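Local coordinates for protein uronate isomerase (Caulobacter crescentus, PDB 2Q01) that catalyses the reversible isomerisation of D-glucuronate to D-fructuronate and of D-galacturonate to D-tagaturonate in hexuronate metabolism, at residues G408-N416 / D460-Y470. Sequence-based numbering, arbitrary orientation.
With K (potassium ion), chain E.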
loop_
_atom_site.group_PDB
_atom_site.type_symbol
_atom_site.label_atom_id
_atom_site.label_comp_id
_atom_site.label_asym_id
_atom_site.label_seq_id
_atom_site.Cartn_x
_atom_site.Cartn_y
_atom_site.Cartn_z
ATOM N N GLY B 408 -0.911 -1.970 -18.486
ATOM C CA GLY B 408 0.101 -1.889 -19.524
ATOM C C GLY B 408 0.678 -0.497 -19.555
ATOM O O GLY B 408 0.473 0.289 -18.627
ATOM N N PHE B 409 1.405 -0.191 -20.625
ATOM C CA PHE B 409 2.014 1.124 -20.795
ATOM C C PHE B 409 1.141 2.055 -21.624
ATOM O O PHE B 409 1.232 3.276 -21.504
ATOM C CB PHE B 409 3.371 0.995 -21.475
ATOM C CG PHE B 409 4.434 0.381 -20.609
ATOM C CD1 PHE B 409 5.114 1.147 -19.667
ATOM C CD2 PHE B 409 4.769 -0.959 -20.750
ATOM C CE1 PHE B 409 6.107 0.583 -18.870
ATOM C CE2 PHE B 409 5.764 -1.531 -19.965
ATOM C CZ PHE B 409 6.433 -0.760 -19.023
ATOM N N TYR B 410 0.293 1.471 -22.460
ATOM C CA TYR B 410 -0.420 2.222 -23.484
ATOM C C TYR B 410 -1.755 2.747 -22.976
ATOM O O TYR B 410 -2.464 3.468 -23.683
ATOM C CB TYR B 410 -0.561 1.370 -24.745
ATOM C CG TYR B 410 0.784 0.972 -25.317
ATOM C CD1 TYR B 410 1.370 -0.252 -24.991
ATOM C CD2 TYR B 410 1.492 1.834 -26.154
ATOM C CE1 TYR B 410 2.608 -0.612 -25.491
ATOM C CE2 TYR B 410 2.738 1.478 -26.663
ATOM C CZ TYR B 410 3.287 0.254 -26.323
ATOM O OH TYR B 410 4.514 -0.111 -26.821
ATOM N N ASN B 411 -2.067 2.374 -21.734
ATOM C CA ASN B 411 -3.177 2.915 -20.966
ATOM C C ASN B 411 -2.712 3.990 -19.981
ATOM O O ASN B 411 -3.459 4.383 -19.082
ATOM C CB ASN B 411 -3.868 1.793 -20.197
ATOM C CG ASN B 411 -4.800 0.974 -21.068
ATOM O OD1 ASN B 411 -5.583 1.528 -21.846
ATOM N ND2 ASN B 411 -4.772 -0.336 -20.905
ATOM N N THR B 412 -1.468 4.437 -20.137
ATOM C CA THR B 412 -0.933 5.565 -19.375
ATOM C C THR B 412 -0.665 6.741 -20.332
ATOM O O THR B 412 -0.732 6.577 -21.552
ATOM C CB THR B 412 0.330 5.182 -18.541
ATOM O OG1 THR B 412 1.466 5.015 -19.402
ATOM C CG2 THR B 412 0.094 3.896 -17.721
ATOM N N VAL B 413 -0.393 7.925 -19.785
ATOM C CA VAL B 413 -0.292 9.145 -20.603
ATOM C C VAL B 413 1.086 9.825 -20.543
ATOM O O VAL B 413 1.255 10.952 -21.015
ATOM C CB VAL B 413 -1.420 10.179 -20.257
ATOM C CG1 VAL B 413 -2.780 9.562 -20.414
ATOM C CG2 VAL B 413 -1.261 10.738 -18.841
ATOM N N GLY B 414 2.068 9.138 -19.971
ATOM C CA GLY B 414 3.387 9.723 -19.784
ATOM C C GLY B 414 3.469 10.591 -18.540
ATOM O O GLY B 414 2.938 10.237 -17.488
ATOM N N PHE B 415 4.127 11.739 -18.667
ATOM C CA PHE B 415 4.452 12.583 -17.523
ATOM C C PHE B 415 3.976 14.019 -17.718
ATOM O O PHE B 415 4.077 14.573 -18.812
ATOM C CB PHE B 415 5.973 12.543 -17.266
ATOM C CG PHE B 415 6.445 13.481 -16.182
ATOM C CD1 PHE B 415 6.294 13.148 -14.840
ATOM C CD2 PHE B 415 7.055 14.695 -16.505
ATOM C CE1 PHE B 415 6.727 14.023 -13.839
ATOM C CE2 PHE B 415 7.487 15.573 -15.506
ATOM C CZ PHE B 415 7.328 15.233 -14.177
ATOM N N ASN B 416 3.444 14.605 -16.649
ATOM C CA ASN B 416 3.253 16.048 -16.567
ATOM C C ASN B 416 3.915 16.586 -15.301
ATOM O O ASN B 416 3.937 15.910 -14.276
ATOM C CB ASN B 416 1.768 16.440 -16.669
ATOM C CG ASN B 416 0.930 15.925 -15.512
ATOM O OD1 ASN B 416 0.304 14.872 -15.607
ATOM N ND2 ASN B 416 0.896 16.678 -14.422
ATOM N N ASP B 460 8.120 6.381 -26.631
ATOM C CA ASP B 460 6.661 6.508 -26.588
ATOM C C ASP B 460 6.227 7.219 -25.315
ATOM O O ASP B 460 5.571 8.264 -25.374
ATOM C CB ASP B 460 5.987 5.136 -26.677
ATOM C CG ASP B 460 5.748 4.687 -28.109
ATOM O OD1 ASP B 460 5.818 5.530 -29.031
ATOM O OD2 ASP B 460 5.478 3.484 -28.311
ATOM N N LEU B 461 6.642 6.660 -24.177
ATOM C CA LEU B 461 6.378 7.216 -22.846
ATOM C C LEU B 461 6.762 8.690 -22.701
ATOM O O LEU B 461 6.045 9.464 -22.062
ATOM C CB LEU B 461 7.108 6.388 -21.780
ATOM C CG LEU B 461 6.412 5.240 -21.028
ATOM C CD1 LEU B 461 5.437 4.432 -21.872
ATOM C CD2 LEU B 461 7.443 4.324 -20.366
ATOM N N THR B 462 7.884 9.068 -23.312
ATOM C CA THR B 462 8.404 10.429 -23.227
ATOM C C THR B 462 7.666 11.400 -24.147
ATOM O O THR B 462 7.308 12.507 -23.730
ATOM C CB THR B 462 9.926 10.456 -23.528
ATOM O OG1 THR B 462 10.609 9.627 -22.580
ATOM C CG2 THR B 462 10.494 11.865 -23.440
ATOM N N TYR B 463 7.421 10.982 -25.385
ATOM C CA TYR B 463 7.041 11.927 -26.428
ATOM C C TYR B 463 5.731 11.589 -27.149
ATOM O O TYR B 463 4.831 12.426 -27.211
ATOM C CB TYR B 463 8.205 12.085 -27.426
ATOM C CG TYR B 463 8.065 13.216 -28.430
ATOM C CD1 TYR B 463 8.523 14.497 -28.136
ATOM C CD2 TYR B 463 7.499 12.990 -29.689
ATOM C CE1 TYR B 463 8.399 15.535 -29.062
ATOM C CE2 TYR B 463 7.368 14.014 -30.615
ATOM C CZ TYR B 463 7.818 15.279 -30.297
ATOM O OH TYR B 463 7.685 16.281 -31.224
ATOM N N ASN B 464 5.633 10.378 -27.694
ATOM C CA ASN B 464 4.509 10.004 -28.565
ATOM C C ASN B 464 3.195 9.790 -27.827
ATOM O O ASN B 464 2.143 10.235 -28.285
ATOM C CB ASN B 464 4.844 8.757 -29.381
ATOM C CG ASN B 464 6.104 8.916 -30.195
ATOM O OD1 ASN B 464 6.194 9.792 -31.057
ATOM N ND2 ASN B 464 7.092 8.065 -29.930
ATOM N N LEU B 465 3.268 9.100 -26.691
ATOM C CA LEU B 465 2.098 8.826 -25.850
ATOM C C LEU B 465 1.466 10.043 -25.150
ATOM O O LEU B 465 0.239 10.121 -25.119
ATOM C CB LEU B 465 2.360 7.668 -24.870
ATOM C CG LEU B 465 1.925 6.241 -25.254
ATOM C CD1 LEU B 465 2.186 5.854 -26.715
ATOM C CD2 LEU B 465 2.564 5.232 -24.307
ATOM N N PRO B 466 2.273 10.975 -24.572
ATOM C CA PRO B 466 1.676 12.253 -24.129
ATOM C C PRO B 466 0.994 13.064 -25.247
ATOM O O PRO B 466 -0.033 13.700 -25.007
ATOM C CB PRO B 466 2.878 13.035 -23.587
ATOM C CG PRO B 466 3.875 12.004 -23.218
ATOM C CD PRO B 466 3.710 10.916 -24.229
ATOM N N LYS B 467 1.569 13.038 -26.445
ATOM C CA LYS B 467 0.994 13.702 -27.608
ATOM C C LYS B 467 -0.345 13.107 -28.059
ATOM O O LYS B 467 -1.306 13.845 -28.251
ATOM C CB LYS B 467 1.980 13.683 -28.767
ATOM C CG LYS B 467 2.856 14.901 -28.867
ATOM C CD LYS B 467 3.673 14.827 -30.139
ATOM C CE LYS B 467 4.063 16.202 -30.606
ATOM N NZ LYS B 467 4.682 16.178 -31.959
ATOM N N LYS B 468 -0.407 11.786 -28.225
ATOM C CA LYS B 468 -1.652 11.126 -28.627
ATOM C C LYS B 468 -2.776 11.348 -27.623
ATOM O O LYS B 468 -3.888 11.710 -28.010
ATOM C CB LYS B 468 -1.448 9.625 -28.877
ATOM C CG LYS B 468 -1.184 9.292 -30.337
ATOM C CD LYS B 468 -1.148 7.792 -30.603
ATOM C CE LYS B 468 -0.789 7.521 -32.062
ATOM N NZ LYS B 468 -0.582 6.076 -32.353
ATOM N N ALA B 469 -2.457 11.168 -26.342
ATOM C CA ALA B 469 -3.438 11.222 -25.259
ATOM C C ALA B 469 -4.050 12.603 -25.083
ATOM O O ALA B 469 -5.245 12.723 -24.802
ATOM C CB ALA B 469 -2.814 10.756 -23.965
ATOM N N TYR B 470 -3.228 13.633 -25.264
ATOM C CA TYR B 470 -3.668 15.018 -25.135
ATOM C C TYR B 470 -3.964 15.673 -26.479
ATOM O O TYR B 470 -4.033 16.892 -26.561
ATOM C CB TYR B 470 -2.631 15.836 -24.365
ATOM C CG TYR B 470 -2.618 15.522 -22.897
ATOM C CD1 TYR B 470 -1.784 14.533 -22.382
ATOM C CD2 TYR B 470 -3.458 16.202 -22.017
ATOM C CE1 TYR B 470 -1.794 14.233 -21.026
ATOM C CE2 TYR B 470 -3.469 15.911 -20.665
ATOM C CZ TYR B 470 -2.634 14.928 -20.177
ATOM O OH TYR B 470 -2.644 14.647 -18.836
HETATM K K K E . -8.134 2.353 -21.482
HETATM O O HOH W 1 6.467 11.603 -20.603
HETATM O O HOH W 2 -0.272 14.041 -17.956
HETATM O O HOH W 3 -7.776 3.652 -23.725
#
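Val413 sets its CG1 anti to its own carbonyl carbon (chi1 -57°), which lays this methyl 3.7 Å from Ala469 CB and leaves CG2 near the outer part of the Tyr470 ring, the two side chains crossing at about a right angle. Phe409 and Tyr410 also carry CG anti to the carbonyl carbon, and both rings reach the helix: Phe409 CD1 lies 4.0 Å from Leu461 CD1, while Tyr410 CD2 meets both methyls of Leu465. Asp460 OD2 comes to the edge of the Tyr410 ring, with carboxylate and ring planes 75° apart. Tyr410 also packs edge-to-face with Tyr108 of the second subunit.

Gly414 CA lies 3.5 Å from Leu461 O; having no side chain, this residue sits directly against that oxygen and the Pro466 ring, whose CG is 4.2 Å from Gly414 CA. Pro466 interrupts the helical bonding and follows a wider pi-type turn in which Leu465 N bonds Asp460 O; Pro466 CA makes a bent CA-H...O contact with Val413 O, 3.4 Å between the two atoms, with an angle of 126° at the hydrogen.

The contact joins helix 451-469 to the loop after helix 393-407, in the TIM-barrel-clan fold of the uronate isomerases. No direct hydrogen bond spans the segments, but water 2 bridges Asn416 OD1 and Tyr470 OH, 2.6 Å from each. The loop's start is a type I turn, in which Thr412 N and OG1 grip Phe409 O from the same face of its plane. This turn carries Asn411, directed away from the helix, whose OD1 binds the potassium ion at 2.7 Å; carbonyls of Ala375, Tyr378 and Leu381, and of Ser75 from the second subunit, are further ligands.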